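Long-range contacts in beta sliding clamp (Bartonella birtlesii LL-WM9, PDB 6PTR), which probably tethers DNA polymerases and other proteins to DNA for processive replication, as a ring-shaped head-to-tail homodimer closed around the duplex: residues L140-L145 against G227-E232; I168-V173 against P205-P210; L178-V183 against V193-P198; G215-L220 against F240-V245. All blocks are in the same frame, centred on the assembly; numbering follows the deposited sequence.

Interaction 1 (L140-L145 against G227-E232); sequences LSASKL and GDVCIE
Apolar pairs, one crossing obliquely and another at about a right angle, join the edge strand 136-141 and the helix that follows it to the neighbouring strand 228-233. Leu140 and Val229 form an antiparallel hydrogen-bonded pair with both side chains on the same face. Leu140 turns CG anti to its carbonyl carbon (chi1 -71°), and its extended chain crosses Ile231 obliquely so that the two CD1 methyls meet at 4.1 Å. Val229 spreads its branches under the helix: CG2 lies 3.7 Å from Ala142 CA, while CG1 is 4.2 Å from CD2 of Leu145, whose side chain crosses the valine at about a right angle.

The backbone holds this register. Val229 N donates to Leu140 O over 2.6 Å, almost straight and nearly along the C=O axis, and Leu140 N returns a bond to Val229 O. The strand gives way to the helix at Ala142, whose N donates to Gly227 O at 2.8 Å. Ser141 is the N-cap; its OG accepts from Lys144 N at 3.0 Å. A water takes the N-H of Ser143 and donates to Gly227 O.

Leu217 and Leu221 of helix 211-221 pack on Leu145 beyond the contact. Two N-H groups of the first helical turn are thus satisfied by Gly227 O, directly or through water, and a third by the serine cap, so the switch from strand to helix probably costs little in lost hydrogen bonds.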
# COMPACT_ATOMS: atom_id res chain seq x y z
N LEU C 140 -2.67 -35.02 6.80
CA LEU C 140 -2.88 -34.64 5.40
C LEU C 140 -1.59 -34.04 4.89
O LEU C 140 -0.85 -33.42 5.65
CB LEU C 140 -3.97 -33.58 5.22
CG LEU C 140 -5.45 -33.86 5.42
CD1 LEU C 140 -6.23 -32.57 5.14
CD2 LEU C 140 -5.85 -34.96 4.47
N SER C 141 -1.32 -34.19 3.59
CA SER C 141 -0.19 -33.45 3.05
C SER C 141 -0.47 -31.96 3.15
O SER C 141 -1.62 -31.51 3.06
CB SER C 141 0.11 -33.85 1.60
OG SER C 141 -0.88 -33.37 0.71
N ALA C 142 0.59 -31.19 3.35
CA ALA C 142 0.42 -29.74 3.39
C ALA C 142 -0.18 -29.24 2.08
O ALA C 142 -1.03 -28.34 2.09
CB ALA C 142 1.76 -29.06 3.66
N SER C 143 0.25 -29.80 0.96
CA SER C 143 -0.25 -29.32 -0.33
C SER C 143 -1.74 -29.61 -0.47
O SER C 143 -2.49 -28.77 -0.97
CB SER C 143 0.54 -29.96 -1.47
OG SER C 143 0.43 -31.36 -1.38
N LYS C 144 -2.19 -30.78 -0.01
CA LYS C 144 -3.62 -31.06 -0.02
C LYS C 144 -4.38 -30.11 0.90
O LYS C 144 -5.44 -29.60 0.51
CB LYS C 144 -3.91 -32.50 0.38
CG LYS C 144 -5.36 -32.89 0.19
CD LYS C 144 -5.71 -32.82 -1.30
CE LYS C 144 -7.10 -33.34 -1.58
NZ LYS C 144 -7.25 -33.77 -3.01
N LEU C 145 -3.89 -29.89 2.12
CA LEU C 145 -4.57 -28.95 3.02
C LEU C 145 -4.64 -27.56 2.41
O LEU C 145 -5.66 -26.87 2.51
CB LEU C 145 -3.87 -28.90 4.38
CG LEU C 145 -4.52 -27.88 5.33
CD1 LEU C 145 -5.96 -28.27 5.65
CD2 LEU C 145 -3.69 -27.79 6.61
N GLY C 227 5.75 -32.01 3.01
CA GLY C 227 5.43 -33.02 4.00
C GLY C 227 4.02 -32.87 4.50
O GLY C 227 3.18 -32.17 3.93
N ASP C 228 3.76 -33.53 5.62
CA ASP C 228 2.40 -33.67 6.10
C ASP C 228 2.12 -32.69 7.23
O ASP C 228 3.02 -32.18 7.90
CB ASP C 228 2.15 -35.10 6.59
CG ASP C 228 2.21 -36.12 5.47
OD1 ASP C 228 1.83 -35.80 4.33
OD2 ASP C 228 2.64 -37.25 5.73
N VAL C 229 0.83 -32.46 7.43
CA VAL C 229 0.33 -31.72 8.57
C VAL C 229 -0.35 -32.72 9.48
O VAL C 229 -1.17 -33.53 9.02
CB VAL C 229 -0.65 -30.63 8.11
CG1 VAL C 229 -1.15 -29.78 9.28
CG2 VAL C 229 -0.01 -29.77 7.03
N CYS C 230 0.01 -32.70 10.76
CA CYS C 230 -0.70 -33.49 11.76
C CYS C 230 -1.87 -32.66 12.27
O CYS C 230 -1.68 -31.56 12.81
CB CYS C 230 0.23 -33.89 12.91
SG CYS C 230 -0.68 -34.94 14.11
N ILE C 231 -3.09 -33.15 12.07
CA ILE C 231 -4.29 -32.44 12.50
C ILE C 231 -4.88 -33.18 13.69
O ILE C 231 -5.12 -34.39 13.62
CB ILE C 231 -5.31 -32.31 11.36
CG1 ILE C 231 -4.68 -31.55 10.18
CG2 ILE C 231 -6.56 -31.58 11.85
CD1 ILE C 231 -5.64 -31.34 9.03
N GLU C 232 -5.10 -32.45 14.78
CA GLU C 232 -5.66 -33.03 15.99
C GLU C 232 -6.85 -32.19 16.40
O GLU C 232 -6.83 -30.96 16.28
CB GLU C 232 -4.62 -33.08 17.13
CG GLU C 232 -3.47 -34.06 16.89
CD GLU C 232 -2.37 -33.87 17.89
OE1 GLU C 232 -1.63 -32.86 17.81
OE2 GLU C 232 -2.25 -34.72 18.79
O HOH W 1 2.94 -31.22 1.07

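Interaction 2 (I168-V173 against P205-P210)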
# COMPACT_ATOMS: atom_id res chain seq x y z
N ILE C 168 -14.69 -22.03 8.71
CA ILE C 168 -14.90 -23.10 7.73
C ILE C 168 -15.45 -24.32 8.45
O ILE C 168 -14.91 -24.72 9.49
CB ILE C 168 -13.60 -23.46 6.99
CG1 ILE C 168 -13.15 -22.31 6.11
CG2 ILE C 168 -13.80 -24.75 6.16
CD1 ILE C 168 -11.81 -22.61 5.39
N TYR C 169 -16.49 -24.91 7.91
CA TYR C 169 -17.09 -26.09 8.52
C TYR C 169 -16.34 -27.31 7.99
O TYR C 169 -16.47 -27.65 6.82
CB TYR C 169 -18.57 -26.17 8.21
CG TYR C 169 -19.30 -27.34 8.86
CD1 TYR C 169 -19.10 -27.64 10.21
CD2 TYR C 169 -20.16 -28.16 8.13
CE1 TYR C 169 -19.76 -28.72 10.82
CE2 TYR C 169 -20.83 -29.22 8.74
CZ TYR C 169 -20.62 -29.49 10.07
OH TYR C 169 -21.26 -30.54 10.67
N PHE C 170 -15.59 -27.97 8.89
CA PHE C 170 -14.63 -29.04 8.60
C PHE C 170 -15.28 -30.31 9.11
O PHE C 170 -15.48 -30.44 10.32
CB PHE C 170 -13.35 -28.68 9.36
CG PHE C 170 -12.14 -29.57 9.12
CD1 PHE C 170 -11.26 -29.31 8.09
CD2 PHE C 170 -11.79 -30.53 10.06
CE1 PHE C 170 -10.11 -30.07 7.94
CE2 PHE C 170 -10.63 -31.30 9.90
CZ PHE C 170 -9.80 -31.05 8.83
N HIS C 171 -15.68 -31.22 8.21
CA HIS C 171 -16.56 -32.32 8.62
C HIS C 171 -16.43 -33.51 7.67
O HIS C 171 -15.91 -33.39 6.56
CB HIS C 171 -18.03 -31.84 8.72
CG HIS C 171 -18.63 -31.39 7.41
ND1 HIS C 171 -18.18 -30.29 6.72
CD2 HIS C 171 -19.67 -31.88 6.70
CE1 HIS C 171 -18.92 -30.12 5.63
NE2 HIS C 171 -19.84 -31.07 5.60
N ILE C 172 -16.96 -34.65 8.12
CA ILE C 172 -16.95 -35.91 7.38
C ILE C 172 -18.31 -36.11 6.73
O ILE C 172 -19.35 -35.82 7.32
CB ILE C 172 -16.62 -37.09 8.32
CG1 ILE C 172 -15.21 -36.92 8.90
CG2 ILE C 172 -16.74 -38.41 7.59
CD1 ILE C 172 -14.17 -36.59 7.87
N VAL C 173 -18.29 -36.65 5.51
CA VAL C 173 -19.49 -36.97 4.76
C VAL C 173 -19.47 -38.47 4.54
O VAL C 173 -18.60 -38.99 3.83
CB VAL C 173 -19.57 -36.21 3.42
CG1 VAL C 173 -20.82 -36.65 2.65
CG2 VAL C 173 -19.58 -34.72 3.65
N PRO C 205 -15.78 -35.22 14.78
CA PRO C 205 -16.90 -34.27 14.86
C PRO C 205 -16.79 -33.22 13.77
O PRO C 205 -15.70 -32.89 13.30
CB PRO C 205 -16.73 -33.64 16.24
CG PRO C 205 -15.26 -33.70 16.49
CD PRO C 205 -14.83 -35.03 15.89
N GLY C 206 -17.94 -32.69 13.36
CA GLY C 206 -17.96 -31.54 12.47
C GLY C 206 -17.66 -30.30 13.29
O GLY C 206 -18.34 -30.03 14.29
N VAL C 207 -16.65 -29.53 12.87
CA VAL C 207 -16.21 -28.36 13.62
C VAL C 207 -16.05 -27.15 12.71
O VAL C 207 -15.87 -27.26 11.49
CB VAL C 207 -14.88 -28.62 14.36
CG1 VAL C 207 -14.99 -29.87 15.26
CG2 VAL C 207 -13.73 -28.78 13.36
N ILE C 208 -16.09 -25.98 13.32
CA ILE C 208 -15.98 -24.71 12.60
C ILE C 208 -14.63 -24.11 12.95
O ILE C 208 -14.41 -23.69 14.10
CB ILE C 208 -17.12 -23.75 12.96
CG1 ILE C 208 -18.47 -24.38 12.62
CG2 ILE C 208 -16.95 -22.41 12.20
CD1 ILE C 208 -19.64 -23.57 13.21
N ILE C 209 -13.72 -24.08 11.98
CA ILE C 209 -12.39 -23.50 12.21
C ILE C 209 -12.49 -21.99 12.05
O ILE C 209 -12.94 -21.53 10.99
CB ILE C 209 -11.37 -24.07 11.23
CG1 ILE C 209 -11.41 -25.59 11.25
CG2 ILE C 209 -9.99 -23.46 11.52
CD1 ILE C 209 -10.70 -26.25 10.04
N PRO C 210 -12.10 -21.19 13.04
CA PRO C 210 -12.26 -19.73 12.93
C PRO C 210 -11.48 -19.12 11.77
O PRO C 210 -10.39 -19.58 11.41
CB PRO C 210 -11.74 -19.20 14.28
CG PRO C 210 -11.80 -20.40 15.19
CD PRO C 210 -11.54 -21.59 14.34
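A tight apolar face and a more solvent-accessible tyrosine side flank the backbone ladder between residues 168-173 and 205-210. Strand 207-210 is the edge strand here, antiparallel to 167-173. Ile168 and Ile209 exchange two bonds, as do Phe170 and Val207; the shortest, Phe170 N to Val207 O at 2.7 Å, is straight (179°) and nearly along the C=O axis.

The tight part is the face carrying Ile168, Phe170, Val207 and Ile209. Ile209 sends CD1 obliquely across to Phe170, 3.7 Å from its CB and equally close to the near ring carbons, and Val207 CG2 meets the same CB at 4.0 Å. Val214 of helix 211-221 packs on both isoleucines and so backs this face.

On the other face the partly exposed Tyr169, CG anti to its backbone N (chi1 -177°), reaches its ring diagonally across to the exposed Gly206. Its CE1 lies 3.6 Å from Gly206 C, and CD1 is 4.1 Å from Ile208 CG1. His171 folds back so that Tyr169 CE2 sits 3.3 Å above the centre of the imidazole, while ND1 donates to Tyr169 O from above the carbonyl plane.

Tyr259 OH hydrogen-bonds to NE2 of His171, so both ring nitrogens are engaged. The imidazole's rotation is probably restrained by these two partners, in contrast to the purely apolar grip on the Phe170 face.

Interaction 3 (L178-V183 against V193-P198); sequences LKLRLV and VDMEAP
This is a beta-hairpin contact, with strands 179-185 and 189-196 running antiparallel in the middle of a sheet and a two-pronged salt bridge clasped across one face. Arg181 and Asp194 face each other as a non-hydrogen-bonded pair, lie side by side and point the same way. Arg181 has CG anti to its backbone N (chi1 175°) and bends at chi3 (-75°), bringing its guanidinium edge-on to the carboxylate with the two planes only 18° apart. NE donates to Asp194 OD1 over a very short 2.4 Å and NH2 to OD2 over 2.8 Å, each oxygen using its syn lone pair. The remaining nitrogen, NH1, bonds to Tyr259 OH; so close a cation would be expected to keep the aspartate ionised.

In the sliding clamp fold this hairpin lies within a sheet that runs on from the central domain, through strand 372-376, into strands of the C-terminal domain. Hydrogen-bonded pairs Leu180-Met195 and Leu182-Val193 set the register and turn their side chains to the face away from the salt bridge. There Leu180 CB meets Met195 CG at 4.0 Å and Leu182 CB meets Val193 CG1 at 3.9 Å, with Leu148 of helix 142-152 packed on the latter two residues. Lys179 lays its CD against Asp194 OD2, but its NZ forms a salt bridge with Asp175. At the open end Ala197 N donates to Leu178 O, and Ala197 CB touches Leu178 CB at 3.8 Å.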
# COMPACT_ATOMS: atom_id res chain seq x y z
N LEU C 178 -15.85 -42.58 2.66
CA LEU C 178 -15.83 -41.40 3.51
C LEU C 178 -15.16 -40.24 2.79
O LEU C 178 -14.11 -40.40 2.16
CB LEU C 178 -15.07 -41.67 4.81
CG LEU C 178 -15.75 -42.33 6.01
CD1 LEU C 178 -14.86 -42.20 7.24
CD2 LEU C 178 -17.10 -41.70 6.26
N LYS C 179 -15.77 -39.07 2.89
CA LYS C 179 -15.20 -37.83 2.39
C LYS C 179 -14.87 -36.92 3.57
O LYS C 179 -15.59 -36.91 4.56
CB LYS C 179 -16.16 -37.11 1.44
CG LYS C 179 -16.42 -37.86 0.15
CD LYS C 179 -17.14 -36.96 -0.86
CE LYS C 179 -17.33 -37.66 -2.19
NZ LYS C 179 -18.66 -38.31 -2.30
N LEU C 180 -13.77 -36.18 3.45
CA LEU C 180 -13.51 -35.03 4.30
C LEU C 180 -13.89 -33.80 3.50
O LEU C 180 -13.45 -33.64 2.36
CB LEU C 180 -12.04 -34.95 4.70
CG LEU C 180 -11.58 -33.63 5.34
CD1 LEU C 180 -12.23 -33.42 6.71
CD2 LEU C 180 -10.05 -33.65 5.46
N ARG C 181 -14.75 -32.96 4.07
CA ARG C 181 -15.33 -31.83 3.35
C ARG C 181 -15.09 -30.55 4.12
O ARG C 181 -15.13 -30.53 5.36
CB ARG C 181 -16.84 -32.04 3.11
CG ARG C 181 -17.55 -30.86 2.47
CD ARG C 181 -19.01 -31.29 2.16
NE ARG C 181 -19.13 -32.18 1.01
CZ ARG C 181 -20.26 -32.77 0.63
NH1 ARG C 181 -21.37 -32.59 1.34
NH2 ARG C 181 -20.28 -33.56 -0.44
N LEU C 182 -14.84 -29.47 3.39
CA LEU C 182 -14.80 -28.13 3.94
C LEU C 182 -15.84 -27.31 3.21
O LEU C 182 -15.89 -27.37 1.98
CB LEU C 182 -13.44 -27.46 3.76
CG LEU C 182 -12.28 -27.95 4.64
CD1 LEU C 182 -11.91 -29.37 4.33
CD2 LEU C 182 -11.09 -27.03 4.40
N VAL C 183 -16.64 -26.56 3.97
CA VAL C 183 -17.64 -25.64 3.44
C VAL C 183 -17.45 -24.27 4.08
O VAL C 183 -17.25 -24.16 5.30
CB VAL C 183 -19.08 -26.14 3.65
CG1 VAL C 183 -20.10 -25.05 3.24
CG2 VAL C 183 -19.34 -27.41 2.84
N VAL C 193 -15.65 -28.13 -0.91
CA VAL C 193 -14.61 -28.99 -1.47
C VAL C 193 -14.57 -30.30 -0.69
O VAL C 193 -14.68 -30.30 0.54
CB VAL C 193 -13.23 -28.29 -1.46
CG1 VAL C 193 -12.81 -27.85 -0.04
CG2 VAL C 193 -12.18 -29.19 -2.13
N ASP C 194 -14.42 -31.40 -1.43
CA ASP C 194 -14.35 -32.76 -0.90
C ASP C 194 -13.00 -33.38 -1.23
O ASP C 194 -12.40 -33.06 -2.26
CB ASP C 194 -15.42 -33.67 -1.52
CG ASP C 194 -16.82 -33.32 -1.07
OD1 ASP C 194 -16.96 -32.72 0.01
OD2 ASP C 194 -17.78 -33.65 -1.79
N MET C 195 -12.56 -34.29 -0.36
CA MET C 195 -11.53 -35.26 -0.72
C MET C 195 -11.87 -36.59 -0.06
O MET C 195 -12.65 -36.65 0.89
CB MET C 195 -10.13 -34.83 -0.27
CG MET C 195 -9.98 -34.80 1.22
SD MET C 195 -8.31 -34.35 1.73
CE MET C 195 -7.45 -35.90 1.46
N GLU C 196 -11.28 -37.66 -0.60
CA GLU C 196 -11.35 -38.94 0.08
C GLU C 196 -10.72 -38.79 1.46
O GLU C 196 -9.61 -38.26 1.59
CB GLU C 196 -10.62 -40.02 -0.73
CG GLU C 196 -10.65 -41.38 -0.08
CD GLU C 196 -10.27 -42.51 -1.04
OE1 GLU C 196 -10.62 -42.41 -2.24
OE2 GLU C 196 -9.63 -43.48 -0.59
N ALA C 197 -11.43 -39.24 2.48
CA ALA C 197 -11.00 -38.98 3.84
C ALA C 197 -9.76 -39.81 4.18
O ALA C 197 -9.74 -41.02 3.90
CB ALA C 197 -12.10 -39.30 4.83
N PRO C 198 -8.74 -39.22 4.78
CA PRO C 198 -7.59 -40.02 5.22
C PRO C 198 -8.00 -40.97 6.34
O PRO C 198 -9.11 -40.92 6.87
CB PRO C 198 -6.59 -38.96 5.70
CG PRO C 198 -7.45 -37.78 6.08
CD PRO C 198 -8.64 -37.80 5.17

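Interaction 4 (G215-L220 against F240-V245); sequences GELQKL and FSLGSV
Phe240 and Leu242, alternate residues of strand 237-242, both face helix 211-221. Phe240 comes first. Its CG is anti to the carbonyl carbon (chi1 -58°), and the ring lies as a plate beneath Leu217. The leucine, leaving the helix with CG anti to its own backbone N, crosses the phenylalanine at about a right angle and lowers CD2 onto the ring centre, 3.6 Å from the centroid and only 7° off the normal. This is a CH-pi contact of nearly ideal geometry, and all six ring carbons lie within about 4 Å of that one methyl. Ser241 turns off the helix, and its backbone pairs with Cys230 of the neighbouring strand.

Leu242 comes next. Its CG stands in the crowded position between backbone N and carbonyl carbon (chi1 59°), which sends the chain up to meet Leu220 tip to tip, Leu220 CD2 lying 3.8 Å from Leu242 CG. A lighter touch joins Leu217 CD1 to Leu242 CD2 at 4.2 Å. Gly243 and Ser244 are the corners of a type II' turn, closed by reciprocal backbone bonds between Leu242 and Val245; the positive phi of Gly243 suits that position. Val245 then brings CG1 to 4.0 Å from the same Leu220 methyl, so CD2 of Leu220 sits against both ends of the turn.

Phe247 of the returning strand and Leu145 and Leu149 of helix 142-152 also pack on Leu217. With no hydrogen bond between 215-220 and 240-245, their contact rests on dispersion and the burial of methyls and one ring, consistent with a hydrophobic core.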
# COMPACT_ATOMS: atom_id res chain seq x y z
N GLY C 215 -6.74 -17.98 8.22
CA GLY C 215 -5.89 -17.00 7.55
C GLY C 215 -4.42 -17.16 7.88
O GLY C 215 -3.56 -17.05 7.01
N GLU C 216 -4.12 -17.44 9.15
CA GLU C 216 -2.72 -17.62 9.51
C GLU C 216 -2.16 -18.92 8.95
O GLU C 216 -1.00 -18.97 8.52
CB GLU C 216 -2.57 -17.57 11.03
CG GLU C 216 -2.89 -16.21 11.60
CD GLU C 216 -2.08 -15.10 10.95
OE1 GLU C 216 -0.83 -15.22 10.89
OE2 GLU C 216 -2.69 -14.13 10.48
N LEU C 217 -2.96 -19.99 8.98
CA LEU C 217 -2.54 -21.23 8.37
C LEU C 217 -2.25 -21.02 6.90
O LEU C 217 -1.22 -21.48 6.38
CB LEU C 217 -3.62 -22.30 8.60
CG LEU C 217 -3.38 -23.77 8.29
CD1 LEU C 217 -2.13 -24.25 8.98
CD2 LEU C 217 -4.61 -24.57 8.75
N GLN C 218 -3.11 -20.26 6.22
CA GLN C 218 -2.93 -20.02 4.79
C GLN C 218 -1.67 -19.23 4.52
O GLN C 218 -0.98 -19.49 3.53
CB GLN C 218 -4.16 -19.29 4.24
CG GLN C 218 -5.29 -20.24 3.98
CD GLN C 218 -5.11 -20.97 2.65
OE1 GLN C 218 -4.26 -21.86 2.53
NE2 GLN C 218 -5.88 -20.57 1.64
N LYS C 219 -1.32 -18.28 5.39
CA LYS C 219 -0.08 -17.53 5.16
C LYS C 219 1.14 -18.45 5.24
O LYS C 219 2.09 -18.31 4.47
CB LYS C 219 0.06 -16.39 6.17
CG LYS C 219 -0.92 -15.24 5.96
CD LYS C 219 -0.88 -14.30 7.16
CE LYS C 219 -1.89 -13.18 7.05
NZ LYS C 219 -1.87 -12.32 8.27
N LEU C 220 1.13 -19.40 6.19
CA LEU C 220 2.24 -20.35 6.25
C LEU C 220 2.23 -21.27 5.04
O LEU C 220 3.27 -21.49 4.40
CB LEU C 220 2.16 -21.15 7.54
CG LEU C 220 3.22 -22.26 7.62
CD1 LEU C 220 4.65 -21.66 7.65
CD2 LEU C 220 2.98 -23.15 8.81
N PHE C 240 -2.87 -27.77 14.32
CA PHE C 240 -2.18 -28.12 13.09
C PHE C 240 -0.69 -28.08 13.37
O PHE C 240 -0.16 -27.03 13.74
CB PHE C 240 -2.51 -27.15 11.96
CG PHE C 240 -3.96 -27.05 11.64
CD1 PHE C 240 -4.78 -26.20 12.36
CD2 PHE C 240 -4.50 -27.79 10.59
CE1 PHE C 240 -6.13 -26.10 12.06
CE2 PHE C 240 -5.86 -27.68 10.29
CZ PHE C 240 -6.67 -26.85 11.03
N SER C 241 -0.02 -29.21 13.18
CA SER C 241 1.43 -29.28 13.36
C SER C 241 2.07 -29.54 12.01
O SER C 241 1.73 -30.51 11.33
CB SER C 241 1.81 -30.36 14.37
OG SER C 241 1.23 -30.09 15.63
N LEU C 242 2.98 -28.67 11.60
CA LEU C 242 3.64 -28.90 10.32
C LEU C 242 5.01 -28.24 10.39
O LEU C 242 5.13 -27.14 10.92
CB LEU C 242 2.81 -28.35 9.15
CG LEU C 242 2.42 -26.87 9.04
CD1 LEU C 242 1.92 -26.61 7.63
CD2 LEU C 242 1.33 -26.47 10.05
N GLY C 243 6.02 -28.94 9.89
CA GLY C 243 7.38 -28.43 10.02
C GLY C 243 7.73 -28.24 11.48
O GLY C 243 7.51 -29.11 12.33
N SER C 244 8.28 -27.07 11.80
CA SER C 244 8.58 -26.70 13.18
C SER C 244 7.52 -25.77 13.77
O SER C 244 7.77 -25.15 14.81
CB SER C 244 9.95 -26.04 13.24
OG SER C 244 9.93 -24.94 12.35
N VAL C 245 6.35 -25.69 13.14
CA VAL C 245 5.31 -24.76 13.53
C VAL C 245 4.13 -25.54 14.07
O VAL C 245 3.76 -26.59 13.53
CB VAL C 245 4.88 -23.87 12.33
CG1 VAL C 245 3.76 -22.91 12.73
CG2 VAL C 245 6.09 -23.12 11.80

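All four contacts belong to the central domain of the clamp, a two-helix, two-sheet unit. Interactions 2 and 3, with centres about 10 Å apart, share one sheet, where strands 167-173 and 179-185 are neighbours. Interactions 1 and 4, also about 10 Å apart, meet in the other sheet through strands 228-233 and 237-242, and their segments alternate along the chain. Interactions 2 and 3 both fall between the two segments of interaction 1. The sheets touch through Ile231 against Phe170 and Leu140 against Met195, whereas interactions 3 and 4 do not meet. Both sheets extend into adjoining domains, helping build the continuous arc of the subunit.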